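Local structure of nucleocapsid (Crimean-congo hemorrhagic fever virus, 4AKL) at residues 120-134 with 297-311. The protein binds single- and double-stranded RNA, probably helps package the viral genome, and probably has sequence-nonspecific endonuclease activity on double-stranded DNA. Numbering follows the deposited sequence.
Sequences IEQLFNYQQAALKWR and LRAQGAQIDTVFSSY
Phe308 and Trp133 each set CG opposite the backbone N; the side chains run past each other in opposite directions, and the edge of the Phe308 ring meets the face of the indole, Phe308 CD1 lying 3.5 Å from Trp133 CG. The phenyl ring is a knob among Tyr126, Ala129, Ala130 and Trp133. Small alanines let it lie close to the helix: Ala130 CA stands 3.7 Å from the ring centroid, over its face, a CH-pi contact. Tyr126 offers its own face to another edge of Phe308, offset, and Tyr311 packs obliquely on Trp133 to complete an aromatic cluster. The tyrosine suits its place by having a hydroxyl as well as a ring: Tyr126 OH accepts from Asp305 N (2.8 Å) and donates to Ser309 OG (2.5 Å), tying down the start of helix 306-311. Asp305, the N-cap of that helix, is gripped by Arg134 in a side-on salt bridge, Arg134 NE 2.9 Å from Asp305 OD2 and NH2 bonded to OD1; Asp305 OD1 also accepts a weak capping bond from Phe308 N. Gln127, bent at chi2 (-66°), brings NE2 to two backbone carbonyls where the chain leaves helix 297-301, 2.8 Å from Gly301 O and 2.9 Å from Gln303 O. A water donates to both Gln127 OE1 and Gln303 O, so that carbonyl is held directly and through water. Gly301, lacking a side chain, lets Leu123 lie against its carbonyl, CD2 3.4 Å from Gly301 O. Helix 120-134 thus spans the break between two helices, crossing 297-301 at 43° and 306-311 at 93°. Around this buried junction, Pro377 touches Tyr126 and Leu123, helix 86-98 packs on Tyr311, and helices 104-107 and 385-392 touch Ala129 and Thr306, respectively.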
ATOM      1  N   ILE A 120       1.906  -6.244 -14.074  1.00 42.35           N
ATOM      2  CA  ILE A 120       2.157  -4.909 -13.583  1.00 41.72           C
ATOM      3  C   ILE A 120       0.875  -4.033 -13.745  1.00 41.22           C
ATOM      4  O   ILE A 120       0.621  -3.200 -12.920  1.00 38.90           O
ATOM      5  CB  ILE A 120       3.414  -4.299 -14.256  1.00 43.84           C
ATOM      6  CG1 ILE A 120       3.842  -2.989 -13.595  1.00 44.34           C
ATOM      7  CG2 ILE A 120       3.169  -4.070 -15.738  1.00 45.46           C
ATOM      8  CD1 ILE A 120       4.300  -3.110 -12.194  1.00 43.69           C
ATOM      9  N   GLU A 121       0.085  -4.267 -14.805  1.00 42.57           N
ATOM     10  CA  GLU A 121      -1.098  -3.452 -15.099  1.00 43.24           C
ATOM     11  C   GLU A 121      -2.126  -3.630 -13.969  1.00 40.54           C
ATOM     12  O   GLU A 121      -2.765  -2.687 -13.578  1.00 40.00           O
ATOM     13  CB  GLU A 121      -1.767  -3.839 -16.434  1.00 45.21           C
ATOM     14  CG  GLU A 121      -1.065  -3.479 -17.752  1.00 51.20           C
ATOM     15  CD  GLU A 121       0.087  -4.446 -18.182  1.00 54.31           C
ATOM     16  OE1 GLU A 121       0.297  -5.508 -17.526  1.00 53.22           O
ATOM     17  OE2 GLU A 121       0.767  -4.095 -19.184  1.00 57.31           O
ATOM     18  N   GLN A 122      -2.255  -4.865 -13.460  1.00 38.98           N
ATOM     19  CA  GLN A 122      -3.129  -5.166 -12.303  1.00 36.68           C
ATOM     20  C   GLN A 122      -2.693  -4.372 -11.067  1.00 35.39           C
ATOM     21  O   GLN A 122      -3.552  -3.919 -10.324  1.00 34.12           O
ATOM     22  CB  GLN A 122      -3.166  -6.664 -12.003  1.00 35.96           C
ATOM     23  CG  GLN A 122      -3.801  -7.493 -13.132  1.00 36.68           C
ATOM     24  CD  GLN A 122      -3.665  -8.969 -12.899  1.00 35.23           C
ATOM     25  OE1 GLN A 122      -2.568  -9.462 -12.807  1.00 35.71           O
ATOM     26  NE2 GLN A 122      -4.790  -9.683 -12.812  1.00 34.37           N
ATOM     27  N   LEU A 123      -1.383  -4.182 -10.875  1.00 34.90           N
ATOM     28  CA  LEU A 123      -0.876  -3.359  -9.759  1.00 34.72           C
ATOM     29  C   LEU A 123      -1.199  -1.907  -9.984  1.00 35.82           C
ATOM     30  O   LEU A 123      -1.712  -1.249  -9.054  1.00 34.17           O
ATOM     31  CB  LEU A 123       0.651  -3.466  -9.530  1.00 34.74           C
ATOM     32  CG  LEU A 123       1.226  -4.771  -9.056  1.00 34.80           C
ATOM     33  CD1 LEU A 123       2.743  -4.753  -8.925  1.00 34.77           C
ATOM     34  CD2 LEU A 123       0.550  -5.152  -7.695  1.00 32.44           C
ATOM     35  N   PHE A 124      -0.902  -1.391 -11.201  1.00 37.70           N
ATOM     36  CA  PHE A 124      -1.166   0.033 -11.475  1.00 39.21           C
ATOM     37  C   PHE A 124      -2.624   0.369 -11.370  1.00 39.23           C
ATOM     38  O   PHE A 124      -2.963   1.381 -10.767  1.00 39.15           O
ATOM     39  CB  PHE A 124      -0.654   0.455 -12.843  1.00 42.78           C
ATOM     40  CG  PHE A 124       0.839   0.572 -12.933  1.00 45.26           C
ATOM     41  CD1 PHE A 124       1.644   0.770 -11.802  1.00 46.85           C
ATOM     42  CD2 PHE A 124       1.447   0.510 -14.161  1.00 50.11           C
ATOM     43  CE1 PHE A 124       3.030   0.888 -11.937  1.00 48.37           C
ATOM     44  CE2 PHE A 124       2.826   0.630 -14.277  1.00 52.32           C
ATOM     45  CZ  PHE A 124       3.607   0.819 -13.152  1.00 50.08           C
ATOM     46  N   ASN A 125      -3.495  -0.496 -11.929  1.00 38.70           N
ATOM     47  CA  ASN A 125      -4.921  -0.299 -11.874  1.00 38.56           C
ATOM     48  C   ASN A 125      -5.432  -0.238 -10.428  1.00 36.65           C
ATOM     49  O   ASN A 125      -6.297   0.584 -10.105  1.00 36.41           O
ATOM     50  CB  ASN A 125      -5.630  -1.405 -12.674  1.00 39.32           C
ATOM     51  CG  ASN A 125      -7.164  -1.263 -12.681  1.00 40.32           C
ATOM     52  OD1 ASN A 125      -7.833  -1.445 -11.654  1.00 42.35           O
ATOM     53  ND2 ASN A 125      -7.721  -0.957 -13.845  1.00 44.19           N
ATOM     54  N   TYR A 126      -4.885  -1.098  -9.553  1.00 34.57           N
ATOM     55  CA  TYR A 126      -5.316  -1.115  -8.177  1.00 32.44           C
ATOM     56  C   TYR A 126      -4.926   0.211  -7.493  1.00 32.48           C
ATOM     57  O   TYR A 126      -5.689   0.760  -6.753  1.00 31.49           O
ATOM     58  CB  TYR A 126      -4.676  -2.325  -7.427  1.00 31.41           C
ATOM     59  CG  TYR A 126      -4.672  -2.192  -5.923  1.00 28.50           C
ATOM     60  CD1 TYR A 126      -3.657  -1.553  -5.283  1.00 27.75           C
ATOM     61  CD2 TYR A 126      -5.696  -2.700  -5.158  1.00 28.46           C
ATOM     62  CE1 TYR A 126      -3.638  -1.432  -3.875  1.00 27.00           C
ATOM     63  CE2 TYR A 126      -5.705  -2.575  -3.732  1.00 25.89           C
ATOM     64  CZ  TYR A 126      -4.667  -1.933  -3.106  1.00 26.73           C
ATOM     65  OH  TYR A 126      -4.593  -1.792  -1.701  1.00 22.21           O
ATOM     66  N   GLN A 127      -3.716   0.704  -7.735  1.00 33.05           N
ATOM     67  CA  GLN A 127      -3.281   1.959  -7.101  1.00 33.85           C
ATOM     68  C   GLN A 127      -4.150   3.107  -7.554  1.00 35.63           C
ATOM     69  O   GLN A 127      -4.597   3.916  -6.731  1.00 35.90           O
ATOM     70  CB  GLN A 127      -1.797   2.253  -7.368  1.00 34.38           C
ATOM     71  CG  GLN A 127      -0.827   1.161  -6.801  1.00 33.26           C
ATOM     72  CD  GLN A 127      -0.793   1.042  -5.267  1.00 32.99           C
ATOM     73  OE1 GLN A 127      -1.190   1.960  -4.522  1.00 31.74           O
ATOM     74  NE2 GLN A 127      -0.305  -0.108  -4.789  1.00 31.40           N
ATOM     75  N   GLN A 128      -4.447   3.161  -8.845  1.00 37.36           N
ATOM     76  CA  GLN A 128      -5.295   4.248  -9.371  1.00 39.22           C
ATOM     77  C   GLN A 128      -6.700   4.121  -8.831  1.00 38.44           C
ATOM     78  O   GLN A 128      -7.355   5.150  -8.518  1.00 39.37           O
ATOM     79  CB  GLN A 128      -5.296   4.257 -10.929  1.00 41.11           C
ATOM     80  CG  GLN A 128      -3.904   4.498 -11.546  1.00 44.91           C
ATOM     81  CD  GLN A 128      -3.085   5.667 -10.832  1.00 49.91           C
ATOM     82  OE1 GLN A 128      -1.984   5.450 -10.246  1.00 52.21           O
ATOM     83  NE2 GLN A 128      -3.648   6.863 -10.861  1.00 51.72           N
ATOM     84  N   ALA A 129      -7.179   2.870  -8.724  1.00 36.72           N
ATOM     85  CA  ALA A 129      -8.494   2.630  -8.170  1.00 36.05           C
ATOM     86  C   ALA A 129      -8.614   3.111  -6.702  1.00 34.44           C
ATOM     87  O   ALA A 129      -9.637   3.634  -6.313  1.00 34.71           O
ATOM     88  CB  ALA A 129      -8.899   1.167  -8.308  1.00 34.56           C
ATOM     89  N   ALA A 130      -7.562   2.924  -5.934  1.00 33.75           N
ATOM     90  CA  ALA A 130      -7.527   3.328  -4.525  1.00 32.85           C
ATOM     91  C   ALA A 130      -7.598   4.840  -4.375  1.00 33.85           C
ATOM     92  O   ALA A 130      -8.271   5.346  -3.505  1.00 32.95           O
ATOM     93  CB  ALA A 130      -6.278   2.788  -3.837  1.00 31.23           C
ATOM     94  N   LEU A 131      -6.895   5.545  -5.215  1.00 35.62           N
ATOM     95  CA  LEU A 131      -6.964   6.997  -5.182  1.00 37.96           C
ATOM     96  C   LEU A 131      -8.365   7.482  -5.631  1.00 39.49           C
ATOM     97  O   LEU A 131      -8.948   8.371  -5.004  1.00 40.51           O
ATOM     98  CB  LEU A 131      -5.866   7.603  -6.009  1.00 39.10           C
ATOM     99  CG  LEU A 131      -4.439   7.357  -5.505  1.00 38.95           C
ATOM    100  CD1 LEU A 131      -3.369   7.689  -6.668  1.00 39.55           C
ATOM    101  CD2 LEU A 131      -4.087   8.124  -4.180  1.00 36.72           C
ATOM    102  N   LYS A 132      -8.904   6.873  -6.678  1.00 39.84           N
ATOM    103  CA  LYS A 132     -10.250   7.203  -7.125  1.00 41.34           C
ATOM    104  C   LYS A 132     -11.315   6.989  -6.035  1.00 40.22           C
ATOM    105  O   LYS A 132     -12.152   7.873  -5.807  1.00 41.47           O
ATOM    106  CB  LYS A 132     -10.619   6.400  -8.369  1.00 42.00           C
ATOM    107  CG  LYS A 132     -11.995   6.803  -9.012  1.00 45.12           C
ATOM    108  CD  LYS A 132     -12.145   6.219 -10.429  1.00 47.79           C
ATOM    109  CE  LYS A 132     -13.630   6.232 -10.920  1.00 49.33           C
ATOM    110  NZ  LYS A 132     -14.244   7.532 -10.687  1.00 50.21           N
ATOM    111  N   TRP A 133     -11.271   5.823  -5.380  1.00 37.84           N
ATOM    112  CA  TRP A 133     -12.164   5.496  -4.318  1.00 36.64           C
ATOM    113  C   TRP A 133     -12.103   6.583  -3.257  1.00 37.23           C
ATOM    114  O   TRP A 133     -13.153   7.082  -2.853  1.00 37.30           O
ATOM    115  CB  TRP A 133     -11.776   4.145  -3.740  1.00 34.99           C
ATOM    116  CG  TRP A 133     -12.550   3.633  -2.597  1.00 34.17           C
ATOM    117  CD1 TRP A 133     -13.649   2.806  -2.631  1.00 33.68           C
ATOM    118  CD2 TRP A 133     -12.273   3.869  -1.235  1.00 33.61           C
ATOM    119  NE1 TRP A 133     -14.083   2.517  -1.358  1.00 33.10           N
ATOM    120  CE2 TRP A 133     -13.254   3.157  -0.470  1.00 33.98           C
ATOM    121  CE3 TRP A 133     -11.300   4.602  -0.565  1.00 34.23           C
ATOM    122  CZ2 TRP A 133     -13.264   3.163   0.944  1.00 32.04           C
ATOM    123  CZ3 TRP A 133     -11.312   4.614   0.858  1.00 33.24           C
ATOM    124  CH2 TRP A 133     -12.302   3.892   1.577  1.00 33.45           C
ATOM    125  N   ARG A 134     -10.888   6.942  -2.814  1.00 36.40           N
ATOM    126  CA  ARG A 134     -10.705   7.985  -1.821  1.00 37.54           C
ATOM    127  C   ARG A 134     -11.329   9.349  -2.255  1.00 40.55           C
ATOM    128  O   ARG A 134     -12.056   9.957  -1.496  1.00 40.83           O
ATOM    129  CB  ARG A 134      -9.229   8.179  -1.503  1.00 37.55           C
ATOM    130  CG  ARG A 134      -8.645   7.051  -0.731  1.00 33.73           C
ATOM    131  CD  ARG A 134      -7.181   7.086  -0.691  1.00 34.40           C
ATOM    132  NE  ARG A 134      -6.667   6.100   0.322  1.00 32.73           N
ATOM    133  CZ  ARG A 134      -6.226   6.382   1.550  1.00 32.71           C
ATOM    134  NH1 ARG A 134      -6.189   7.633   2.022  1.00 34.49           N
ATOM    135  NH2 ARG A 134      -5.775   5.395   2.323  1.00 31.62           N
ATOM    136  N   LEU A 297       8.894   0.094  -9.996  1.00 50.70           N
ATOM    137  CA  LEU A 297       7.437   0.347 -10.143  1.00 49.99           C
ATOM    138  C   LEU A 297       6.612  -0.860  -9.621  1.00 48.68           C
ATOM    139  O   LEU A 297       5.517  -0.659  -9.057  1.00 47.90           O
ATOM    140  CB  LEU A 297       7.066   0.761 -11.603  1.00 51.84           C
ATOM    141  CG  LEU A 297       7.365   2.224 -12.057  1.00 53.59           C
ATOM    142  CD1 LEU A 297       7.259   2.470 -13.616  1.00 53.94           C
ATOM    143  CD2 LEU A 297       6.444   3.215 -11.312  1.00 53.05           C
ATOM    144  N   ARG A 298       7.129  -2.097  -9.761  1.00 48.50           N
ATOM    145  CA  ARG A 298       6.438  -3.262  -9.160  1.00 47.34           C
ATOM    146  C   ARG A 298       6.374  -3.166  -7.621  1.00 45.91           C
ATOM    147  O   ARG A 298       5.295  -3.374  -7.052  1.00 44.44           O
ATOM    148  CB  ARG A 298       7.045  -4.602  -9.599  1.00 47.95           C
ATOM    149  CG  ARG A 298       6.504  -5.869  -8.791  1.00 46.37           C
ATOM    150  CD  ARG A 298       6.973  -7.163  -9.451  1.00 47.48           C
ATOM    151  NE  ARG A 298       6.462  -7.262 -10.824  1.00 49.30           N
ATOM    152  CZ  ARG A 298       5.256  -7.737 -11.173  1.00 49.60           C
ATOM    153  NH1 ARG A 298       4.390  -8.195 -10.256  1.00 47.91           N
ATOM    154  NH2 ARG A 298       4.913  -7.763 -12.470  1.00 50.56           N
ATOM    155  N   ALA A 299       7.506  -2.827  -6.982  1.00 45.95           N
ATOM    156  CA  ALA A 299       7.601  -2.667  -5.505  1.00 45.36           C
ATOM    157  C   ALA A 299       6.714  -1.515  -4.916  1.00 44.71           C
ATOM    158  O   ALA A 299       6.060  -1.667  -3.864  1.00 44.09           O
ATOM    159  CB  ALA A 299       9.089  -2.463  -5.075  1.00 45.87           C
ATOM    160  N   GLN A 300       6.709  -0.361  -5.573  1.00 45.55           N
ATOM    161  CA  GLN A 300       5.836   0.733  -5.165  1.00 45.03           C
ATOM    162  C   GLN A 300       4.387   0.286  -5.410  1.00 43.21           C
ATOM    163  O   GLN A 300       3.505   0.526  -4.561  1.00 41.52           O
ATOM    164  CB  GLN A 300       6.150   2.029  -5.932  1.00 47.24           C
ATOM    165  CG  GLN A 300       5.481   3.312  -5.378  1.00 50.00           C
ATOM    166  CD  GLN A 300       6.105   3.825  -4.058  1.00 53.31           C
ATOM    167  OE1 GLN A 300       6.752   3.080  -3.329  1.00 54.49           O
ATOM    168  NE2 GLN A 300       5.897   5.110  -3.764  1.00 54.99           N
ATOM    169  N   GLY A 301       4.156  -0.376  -6.554  1.00 42.45           N
ATOM    170  CA  GLY A 301       2.814  -0.807  -6.934  1.00 41.47           C
ATOM    171  C   GLY A 301       2.224  -1.942  -6.106  1.00 39.44           C
ATOM    172  O   GLY A 301       1.020  -2.158  -6.138  1.00 39.53           O
ATOM    173  N   ALA A 302       3.039  -2.684  -5.364  1.00 38.14           N
ATOM    174  CA  ALA A 302       2.478  -3.698  -4.469  1.00 36.57           C
ATOM    175  C   ALA A 302       2.117  -3.179  -3.079  1.00 35.01           C
ATOM    176  O   ALA A 302       1.600  -3.954  -2.285  1.00 33.55           O
ATOM    177  CB  ALA A 302       3.426  -4.892  -4.346  1.00 37.08           C
ATOM    178  N   GLN A 303       2.395  -1.905  -2.762  1.00 34.90           N
ATOM    179  CA  GLN A 303       2.094  -1.372  -1.419  0.60 34.23           C
ATOM    180  C   GLN A 303       0.605  -1.370  -1.186  1.00 32.79           C
ATOM    181  O   GLN A 303      -0.166  -0.830  -1.997  1.00 31.94           O
ATOM    182  CB  GLN A 303       2.615   0.065  -1.224  0.60 35.41           C
ATOM    183  CG  GLN A 303       4.061   0.160  -0.755  0.60 37.66           C
ATOM    184  CD  GLN A 303       4.590   1.567  -0.813  0.60 41.21           C
ATOM    185  OE1 GLN A 303       3.820   2.552  -0.749  0.60 44.36           O
ATOM    186  NE2 GLN A 303       5.897   1.687  -0.948  0.60 42.38           N
ATOM    187  N   ILE A 304       0.193  -1.950  -0.086  1.00 31.55           N
ATOM    188  CA  ILE A 304      -1.209  -2.054   0.200  1.00 30.73           C
ATOM    189  C   ILE A 304      -1.767  -0.656   0.588  1.00 30.71           C
ATOM    190  O   ILE A 304      -1.126   0.099   1.267  1.00 31.58           O
ATOM    191  CB  ILE A 304      -1.444  -3.180   1.219  1.00 29.85           C
ATOM    192  CG1 ILE A 304      -2.931  -3.314   1.497  1.00 30.09           C
ATOM    193  CG2 ILE A 304      -0.635  -2.960   2.525  1.00 30.28           C
ATOM    194  CD1 ILE A 304      -3.258  -4.672   2.218  1.00 29.88           C
ATOM    195  N   ASP A 305      -2.940  -0.327   0.076  1.00 29.94           N
ATOM    196  CA  ASP A 305      -3.705   0.731   0.605  1.00 29.66           C
ATOM    197  C   ASP A 305      -4.658   0.095   1.601  1.00 28.40           C
ATOM    198  O   ASP A 305      -5.638  -0.584   1.220  1.00 27.32           O
ATOM    199  CB  ASP A 305      -4.471   1.465  -0.496  1.00 30.74           C
ATOM    200  CG  ASP A 305      -5.243   2.668   0.048  1.00 30.65           C
ATOM    201  OD1 ASP A 305      -5.609   2.627   1.233  1.00 27.90           O
ATOM    202  OD2 ASP A 305      -5.471   3.657  -0.717  1.00 33.29           O
ATOM    203  N   THR A 306      -4.380   0.325   2.870  1.00 28.09           N
ATOM    204  CA  THR A 306      -5.007  -0.389   3.957  1.00 27.22           C
ATOM    205  C   THR A 306      -6.505  -0.207   3.987  1.00 28.01           C
ATOM    206  O   THR A 306      -7.243  -1.167   4.099  1.00 27.65           O
ATOM    207  CB  THR A 306      -4.353   0.006   5.316  1.00 28.00           C
ATOM    208  OG1 THR A 306      -2.995  -0.415   5.294  1.00 26.40           O
ATOM    209  CG2 THR A 306      -5.046  -0.634   6.566  1.00 24.44           C
ATOM    210  N   VAL A 307      -6.963   1.013   3.866  1.00 28.73           N
ATOM    211  CA  VAL A 307      -8.359   1.225   3.940  1.00 29.14           C
ATOM    212  C   VAL A 307      -9.080   0.743   2.658  1.00 29.04           C
ATOM    213  O   VAL A 307     -10.145   0.134   2.743  1.00 28.93           O
ATOM    214  CB  VAL A 307      -8.695   2.692   4.339  1.00 30.40           C
ATOM    215  CG1 VAL A 307      -8.401   3.656   3.218  1.00 30.83           C
ATOM    216  CG2 VAL A 307     -10.191   2.769   4.768  1.00 31.82           C
ATOM    217  N   PHE A 308      -8.474   0.979   1.495  1.00 29.11           N
ATOM    218  CA  PHE A 308      -9.079   0.559   0.234  1.00 28.92           C
ATOM    219  C   PHE A 308      -9.241  -0.942   0.160  1.00 27.92           C
ATOM    220  O   PHE A 308     -10.338  -1.464  -0.161  1.00 26.92           O
ATOM    221  CB  PHE A 308      -8.273   1.075  -0.965  1.00 28.83           C
ATOM    222  CG  PHE A 308      -8.845   0.686  -2.293  1.00 29.74           C
ATOM    223  CD1 PHE A 308     -10.093   1.160  -2.700  1.00 32.09           C
ATOM    224  CD2 PHE A 308      -8.178  -0.177  -3.123  1.00 29.88           C
ATOM    225  CE1 PHE A 308     -10.625   0.812  -3.888  1.00 32.31           C
ATOM    226  CE2 PHE A 308      -8.685  -0.543  -4.302  1.00 31.23           C
ATOM    227  CZ  PHE A 308      -9.920  -0.056  -4.725  1.00 32.42           C
ATOM    228  N   SER A 309      -8.129  -1.644   0.425  1.00 27.21           N
ATOM    229  CA  SER A 309      -8.124  -3.077   0.389  1.00 26.17           C
ATOM    230  C   SER A 309      -9.089  -3.580   1.444  1.00 25.87           C
ATOM    231  O   SER A 309      -9.825  -4.493   1.193  1.00 25.79           O
ATOM    232  CB  SER A 309      -6.698  -3.647   0.580  1.00 26.24           C
ATOM    233  OG  SER A 309      -5.926  -3.662  -0.618  1.00 26.46           O
ATOM    234  N   SER A 310      -9.132  -2.965   2.614  1.00 25.63           N
ATOM    235  CA  SER A 310     -10.074  -3.441   3.600  1.00 26.30           C
ATOM    236  C   SER A 310     -11.556  -3.366   3.157  1.00 26.68           C
ATOM    237  O   SER A 310     -12.336  -4.288   3.461  1.00 25.61           O
ATOM    238  CB  SER A 310      -9.831  -2.779   4.973  1.00 26.39           C
ATOM    239  OG  SER A 310      -8.563  -3.274   5.529  1.00 25.51           O
ATOM    240  N   TYR A 311     -11.919  -2.295   2.439  1.00 27.07           N
ATOM    241  CA  TYR A 311     -13.276  -2.121   1.943  1.00 27.49           C
ATOM    242  C   TYR A 311     -13.553  -3.090   0.766  1.00 27.84           C
ATOM    243  O   TYR A 311     -14.688  -3.615   0.624  1.00 27.71           O
ATOM    244  CB  TYR A 311     -13.549  -0.652   1.561  1.00 28.83           C
ATOM    245  CG  TYR A 311     -14.228   0.094   2.683  1.00 28.78           C
ATOM    246  CD1 TYR A 311     -15.579  -0.006   2.867  1.00 29.38           C
ATOM    247  CD2 TYR A 311     -13.509   0.862   3.586  1.00 28.87           C
ATOM    248  CE1 TYR A 311     -16.225   0.665   3.912  1.00 30.12           C
ATOM    249  CE2 TYR A 311     -14.131   1.526   4.627  1.00 28.26           C
ATOM    250  CZ  TYR A 311     -15.486   1.421   4.787  1.00 29.45           C
ATOM    251  OH  TYR A 311     -16.071   2.050   5.826  1.00 30.90           O
TER
HETATM  252  O   HOH W   1      -0.925   1.846  -1.856  1.00 33.97           O